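Local coordinates for protein DMSP lyase (Ruegeria pomeroyi, PDB 5CU1) that binds an iron(III) ion inside a cupin-type beta fold and belongs to a lyase family of that superfamily, at residues A[37-42]-A[192-197]; A[71-76]-A[146-151]. All coordinates share one frame; numbering follows the deposited sequence.

Interaction 1. Residues A[37-42]-A[192-197]; sequences AGFVAL and LVLWRG
A mixed aromatic and cationic contact, with one hydrogen bond, fastens the end of helix 34-39 and the residues after it to strand 189-196, an inner strand of one cupin sheet. F39 and R196 carry it, meeting tip to tip. With CG anti to its backbone N (chi1 177°), F39 lays its ring against the strand. R196 CG sits in the crowded position between backbone N and carbonyl carbon, the chain then extended to NE. This puts its CD over the centre of the F39 ring, a CH-pi contact 3.5 Å from the centroid. The guanidinium lies nearly flat on the ring, planes 18° apart and centres at 4.7 Å; R196 CZ lies 28° off the ring normal, so the cation-pi component is off-centre. R196 NH1 donates to F39 O at 2.9 Å, in the carbonyl plane on a lone pair and close to the guanidinium plane. L194 slides past the ring, its CB 3.6 Å from F39 CE2, and its CD1 touches V40 CG1 obliquely at 4.2 Å. F26 of helix 17-32 also packs on L194, while E144 forms a salt bridge with R196 NE. One arginine thus packs its methylenes, stacks its flat cation and binds a carbonyl and a carboxylate through N-H groups. The E144 pairing probably offsets its charge and helps fix the guanidinium's rotation over the CD1 side of the ring.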
# COMPACT_ATOMS: atom_id res chain seq x y z
N ALA A 37 8.86 -12.09 -4.88
CA ALA A 37 9.97 -12.45 -5.70
C ALA A 37 9.59 -13.04 -7.01
O ALA A 37 10.15 -12.74 -7.91
CB ALA A 37 10.95 -13.32 -4.93
N GLY A 38 8.54 -13.81 -7.07
CA GLY A 38 7.83 -14.11 -8.26
C GLY A 38 7.17 -13.07 -9.09
O GLY A 38 7.08 -13.25 -10.19
N PHE A 39 6.74 -12.00 -8.51
CA PHE A 39 6.13 -10.87 -9.20
C PHE A 39 7.01 -9.96 -9.94
O PHE A 39 6.76 -9.61 -10.84
CB PHE A 39 5.20 -10.14 -8.23
CG PHE A 39 4.52 -8.91 -8.71
CD1 PHE A 39 3.25 -8.96 -9.17
CD2 PHE A 39 5.11 -7.76 -8.58
CE1 PHE A 39 2.58 -7.84 -9.50
CE2 PHE A 39 4.49 -6.64 -8.97
CZ PHE A 39 3.21 -6.70 -9.38
N VAL A 40 8.10 -9.73 -9.41
CA VAL A 40 9.10 -8.79 -9.75
C VAL A 40 10.50 -9.12 -9.09
O VAL A 40 10.64 -9.44 -8.07
CB VAL A 40 8.58 -7.33 -9.64
CG1 VAL A 40 8.42 -6.75 -8.29
CG2 VAL A 40 9.28 -6.50 -10.59
N ALA A 41 11.50 -9.00 -9.84
CA ALA A 41 12.84 -8.92 -9.44
C ALA A 41 13.23 -7.62 -9.00
O ALA A 41 12.92 -6.66 -9.57
CB ALA A 41 13.77 -9.41 -10.51
N LEU A 42 13.94 -7.65 -7.94
CA LEU A 42 14.48 -6.52 -7.25
C LEU A 42 15.70 -6.18 -7.98
O LEU A 42 16.47 -7.06 -8.32
CB LEU A 42 14.75 -6.78 -5.83
CG LEU A 42 13.86 -6.04 -4.90
CD1 LEU A 42 12.42 -6.05 -5.34
CD2 LEU A 42 14.03 -6.28 -3.46
N LEU A 192 1.91 -4.29 2.00
CA LEU A 192 2.84 -3.90 0.97
C LEU A 192 2.13 -4.10 -0.35
O LEU A 192 1.47 -5.13 -0.54
CB LEU A 192 4.11 -4.76 1.02
CG LEU A 192 5.04 -4.66 -0.19
CD1 LEU A 192 5.76 -3.31 -0.20
CD2 LEU A 192 6.03 -5.83 -0.22
N VAL A 193 2.23 -3.11 -1.23
CA VAL A 193 1.64 -3.15 -2.56
C VAL A 193 2.71 -2.94 -3.63
O VAL A 193 3.36 -1.91 -3.63
CB VAL A 193 0.57 -2.08 -2.73
CG1 VAL A 193 -0.22 -2.31 -4.03
CG2 VAL A 193 -0.35 -2.08 -1.53
N LEU A 194 2.90 -3.92 -4.51
CA LEU A 194 3.86 -3.83 -5.62
C LEU A 194 3.16 -3.60 -6.94
O LEU A 194 2.12 -4.18 -7.19
CB LEU A 194 4.72 -5.09 -5.71
CG LEU A 194 5.54 -5.40 -4.45
CD1 LEU A 194 6.40 -6.61 -4.66
CD2 LEU A 194 6.39 -4.20 -4.06
N TRP A 195 3.75 -2.74 -7.78
CA TRP A 195 3.27 -2.46 -9.13
C TRP A 195 4.32 -2.85 -10.17
O TRP A 195 5.52 -2.72 -9.93
CB TRP A 195 2.94 -0.98 -9.33
CG TRP A 195 1.64 -0.56 -8.79
CD1 TRP A 195 0.93 -1.19 -7.83
CD2 TRP A 195 0.89 0.60 -9.17
NE1 TRP A 195 -0.23 -0.50 -7.58
CE2 TRP A 195 -0.27 0.60 -8.39
CE3 TRP A 195 1.10 1.63 -10.08
CZ2 TRP A 195 -1.24 1.59 -8.52
CZ3 TRP A 195 0.15 2.61 -10.20
CH2 TRP A 195 -1.02 2.59 -9.43
N ARG A 196 3.84 -3.28 -11.32
CA ARG A 196 4.72 -3.58 -12.43
C ARG A 196 3.96 -3.20 -13.68
O ARG A 196 2.72 -3.20 -13.67
CB ARG A 196 5.14 -5.05 -12.42
CG ARG A 196 4.02 -6.03 -12.72
CD ARG A 196 4.46 -7.48 -12.52
NE ARG A 196 3.55 -8.39 -13.21
CZ ARG A 196 3.71 -9.71 -13.30
NH1 ARG A 196 4.75 -10.32 -12.74
NH2 ARG A 196 2.83 -10.43 -13.97
N GLY A 197 4.68 -2.83 -14.73
CA GLY A 197 4.06 -2.42 -15.97
C GLY A 197 3.93 -0.92 -16.07
O GLY A 197 4.89 -0.20 -15.86

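Interaction 2. Residues A[71-76]-A[146-151]; sequences TAYAAI and IYFILA
The phenolic OH of Y73 is gripped by one hydrogen bond, to E33 OE2, tying it to the region where helix 17-32 gives way to helix 34-39. Y73 occupies the N-cap position of helix 74-83, and its ring reaches across to strand 144-150 with CG anti to the carbonyl carbon (chi1 -49°). There it meets F148 in a T-shaped pair: the F148 edge addresses the Y73 face, ring centroids 5.2 Å apart and planes at 84°. F148 CE2 stands 3.8 Å above the plane of the Y73 ring, displaced toward its rim, while F148 CZ comes within 3.6 Å of Y73 CZ and 3.4 Å of Y73 OH. The opposite face of the Y73 ring is covered by A72 CB, so the ring is held between its own neighbour and the strand. Nearer the backbone, Y73 CB rests 3.6 Å from L150 O. I76, in the first turn of the helix, crosses L150 at about a right angle, its CG2 4.1 Å from L150 CD2; L150 and A151 form a classic beta bulge opposite M190. The slightly positive C-H edge of F148 thus faces both the pi cloud and the oxygen of a phenol that the E33 carboxylate would probably polarise further, which probably adds a weak electrostatic attraction to a mostly apolar seam.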
# COMPACT_ATOMS: atom_id res chain seq x y z
N THR A 71 2.38 -12.02 12.54
CA THR A 71 3.15 -13.24 12.66
C THR A 71 4.59 -12.98 12.48
O THR A 71 5.26 -12.86 13.34
CB THR A 71 2.58 -14.16 11.68
OG1 THR A 71 2.41 -13.51 10.50
CG2 THR A 71 1.30 -14.48 12.13
N ALA A 72 4.99 -12.81 11.29
CA ALA A 72 6.31 -12.74 10.87
C ALA A 72 6.88 -11.47 10.34
O ALA A 72 7.89 -11.55 9.95
CB ALA A 72 6.43 -13.81 9.86
N TYR A 73 6.22 -10.34 10.44
CA TYR A 73 6.31 -9.12 9.67
C TYR A 73 6.32 -7.81 10.45
O TYR A 73 6.23 -6.85 9.94
CB TYR A 73 5.20 -9.09 8.55
CG TYR A 73 5.06 -10.32 7.69
CD1 TYR A 73 6.01 -10.64 6.83
CD2 TYR A 73 4.04 -11.21 7.85
CE1 TYR A 73 5.95 -11.77 6.14
CE2 TYR A 73 3.95 -12.30 7.14
CZ TYR A 73 4.90 -12.56 6.24
OH TYR A 73 4.94 -13.56 5.57
N ALA A 74 6.64 -7.85 11.71
CA ALA A 74 6.88 -6.74 12.58
C ALA A 74 7.90 -5.84 12.26
O ALA A 74 7.73 -4.73 12.38
CB ALA A 74 6.96 -7.13 13.99
N ALA A 75 8.99 -6.25 11.69
CA ALA A 75 10.04 -5.30 11.32
C ALA A 75 9.72 -4.22 10.34
O ALA A 75 10.04 -3.18 10.52
CB ALA A 75 11.28 -6.01 10.94
N ILE A 76 9.09 -4.66 9.30
CA ILE A 76 8.72 -3.91 8.15
C ILE A 76 7.60 -3.06 8.40
O ILE A 76 7.65 -2.07 8.03
CB ILE A 76 8.73 -4.74 6.82
CG1 ILE A 76 8.67 -3.86 5.64
CG2 ILE A 76 7.66 -5.72 6.78
CD1 ILE A 76 8.64 -4.47 4.34
N ILE A 146 0.25 -6.72 -6.93
CA ILE A 146 0.20 -7.49 -5.71
C ILE A 146 -0.03 -6.82 -4.34
O ILE A 146 0.64 -6.03 -4.01
CB ILE A 146 1.29 -8.59 -5.75
CG1 ILE A 146 0.84 -9.88 -5.06
CG2 ILE A 146 2.73 -8.09 -5.55
CD1 ILE A 146 1.92 -10.97 -5.04
N TYR A 147 -1.03 -7.20 -3.63
CA TYR A 147 -1.26 -6.97 -2.22
C TYR A 147 -0.82 -8.12 -1.24
O TYR A 147 -1.35 -9.09 -1.13
CB TYR A 147 -2.72 -6.45 -2.02
CG TYR A 147 -3.18 -5.01 -2.02
CD1 TYR A 147 -3.45 -4.33 -3.14
CD2 TYR A 147 -3.51 -4.40 -0.89
CE1 TYR A 147 -4.01 -3.11 -3.13
CE2 TYR A 147 -4.00 -3.19 -0.84
CZ TYR A 147 -4.25 -2.51 -1.94
OH TYR A 147 -4.78 -1.36 -1.75
N PHE A 148 0.23 -7.89 -0.60
CA PHE A 148 0.80 -8.61 0.51
C PHE A 148 0.51 -7.98 1.83
O PHE A 148 0.98 -7.06 2.11
CB PHE A 148 2.28 -9.02 0.22
CG PHE A 148 2.88 -9.96 1.18
CD1 PHE A 148 3.16 -11.28 0.87
CD2 PHE A 148 3.22 -9.53 2.36
CE1 PHE A 148 3.71 -12.08 1.70
CE2 PHE A 148 3.76 -10.39 3.24
CZ PHE A 148 3.96 -11.66 2.88
N ILE A 149 -0.21 -8.61 2.61
CA ILE A 149 -0.63 -8.21 3.89
C ILE A 149 0.46 -8.39 5.03
O ILE A 149 0.90 -9.43 5.31
CB ILE A 149 -2.02 -8.78 4.26
CG1 ILE A 149 -3.14 -8.01 3.77
CG2 ILE A 149 -2.29 -8.81 5.63
CD1 ILE A 149 -3.47 -8.00 2.38
N LEU A 150 0.76 -7.34 5.71
CA LEU A 150 1.70 -7.29 6.78
C LEU A 150 1.18 -7.47 8.20
O LEU A 150 1.80 -8.04 8.91
CB LEU A 150 2.65 -6.06 6.71
CG LEU A 150 3.23 -5.52 5.45
CD1 LEU A 150 3.62 -4.14 5.28
CD2 LEU A 150 4.12 -6.51 4.86
N ALA A 151 -0.03 -7.03 8.45
CA ALA A 151 -0.72 -6.60 9.66
C ALA A 151 -2.18 -6.42 9.60
O ALA A 151 -2.64 -6.05 8.74
CB ALA A 151 -0.04 -5.49 10.31

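Strands 189-196 and 144-150 are neighbours in one antiparallel sheet, and interactions 1 and 2 attach to it helix 34-39 with the residues after it and the start of helix 74-83, their centres about 15 Å apart. The ladder joining the strands includes probable hydrogen bonds from L192 N to F148 O (2.9 Å) and L194 N to I146 O (3.1 Å), while F39 CE1 packs 3.6 Å from I146 N. Along the chain, interaction 2 is nested within the loop closed by interaction 1. The iron, bound by H141, E145 and H180, lies nearer interaction 1: the W195 side chain is about 5 Å from it and hydrogen-bonds E145, whereas that of I149 is about 11 Å away.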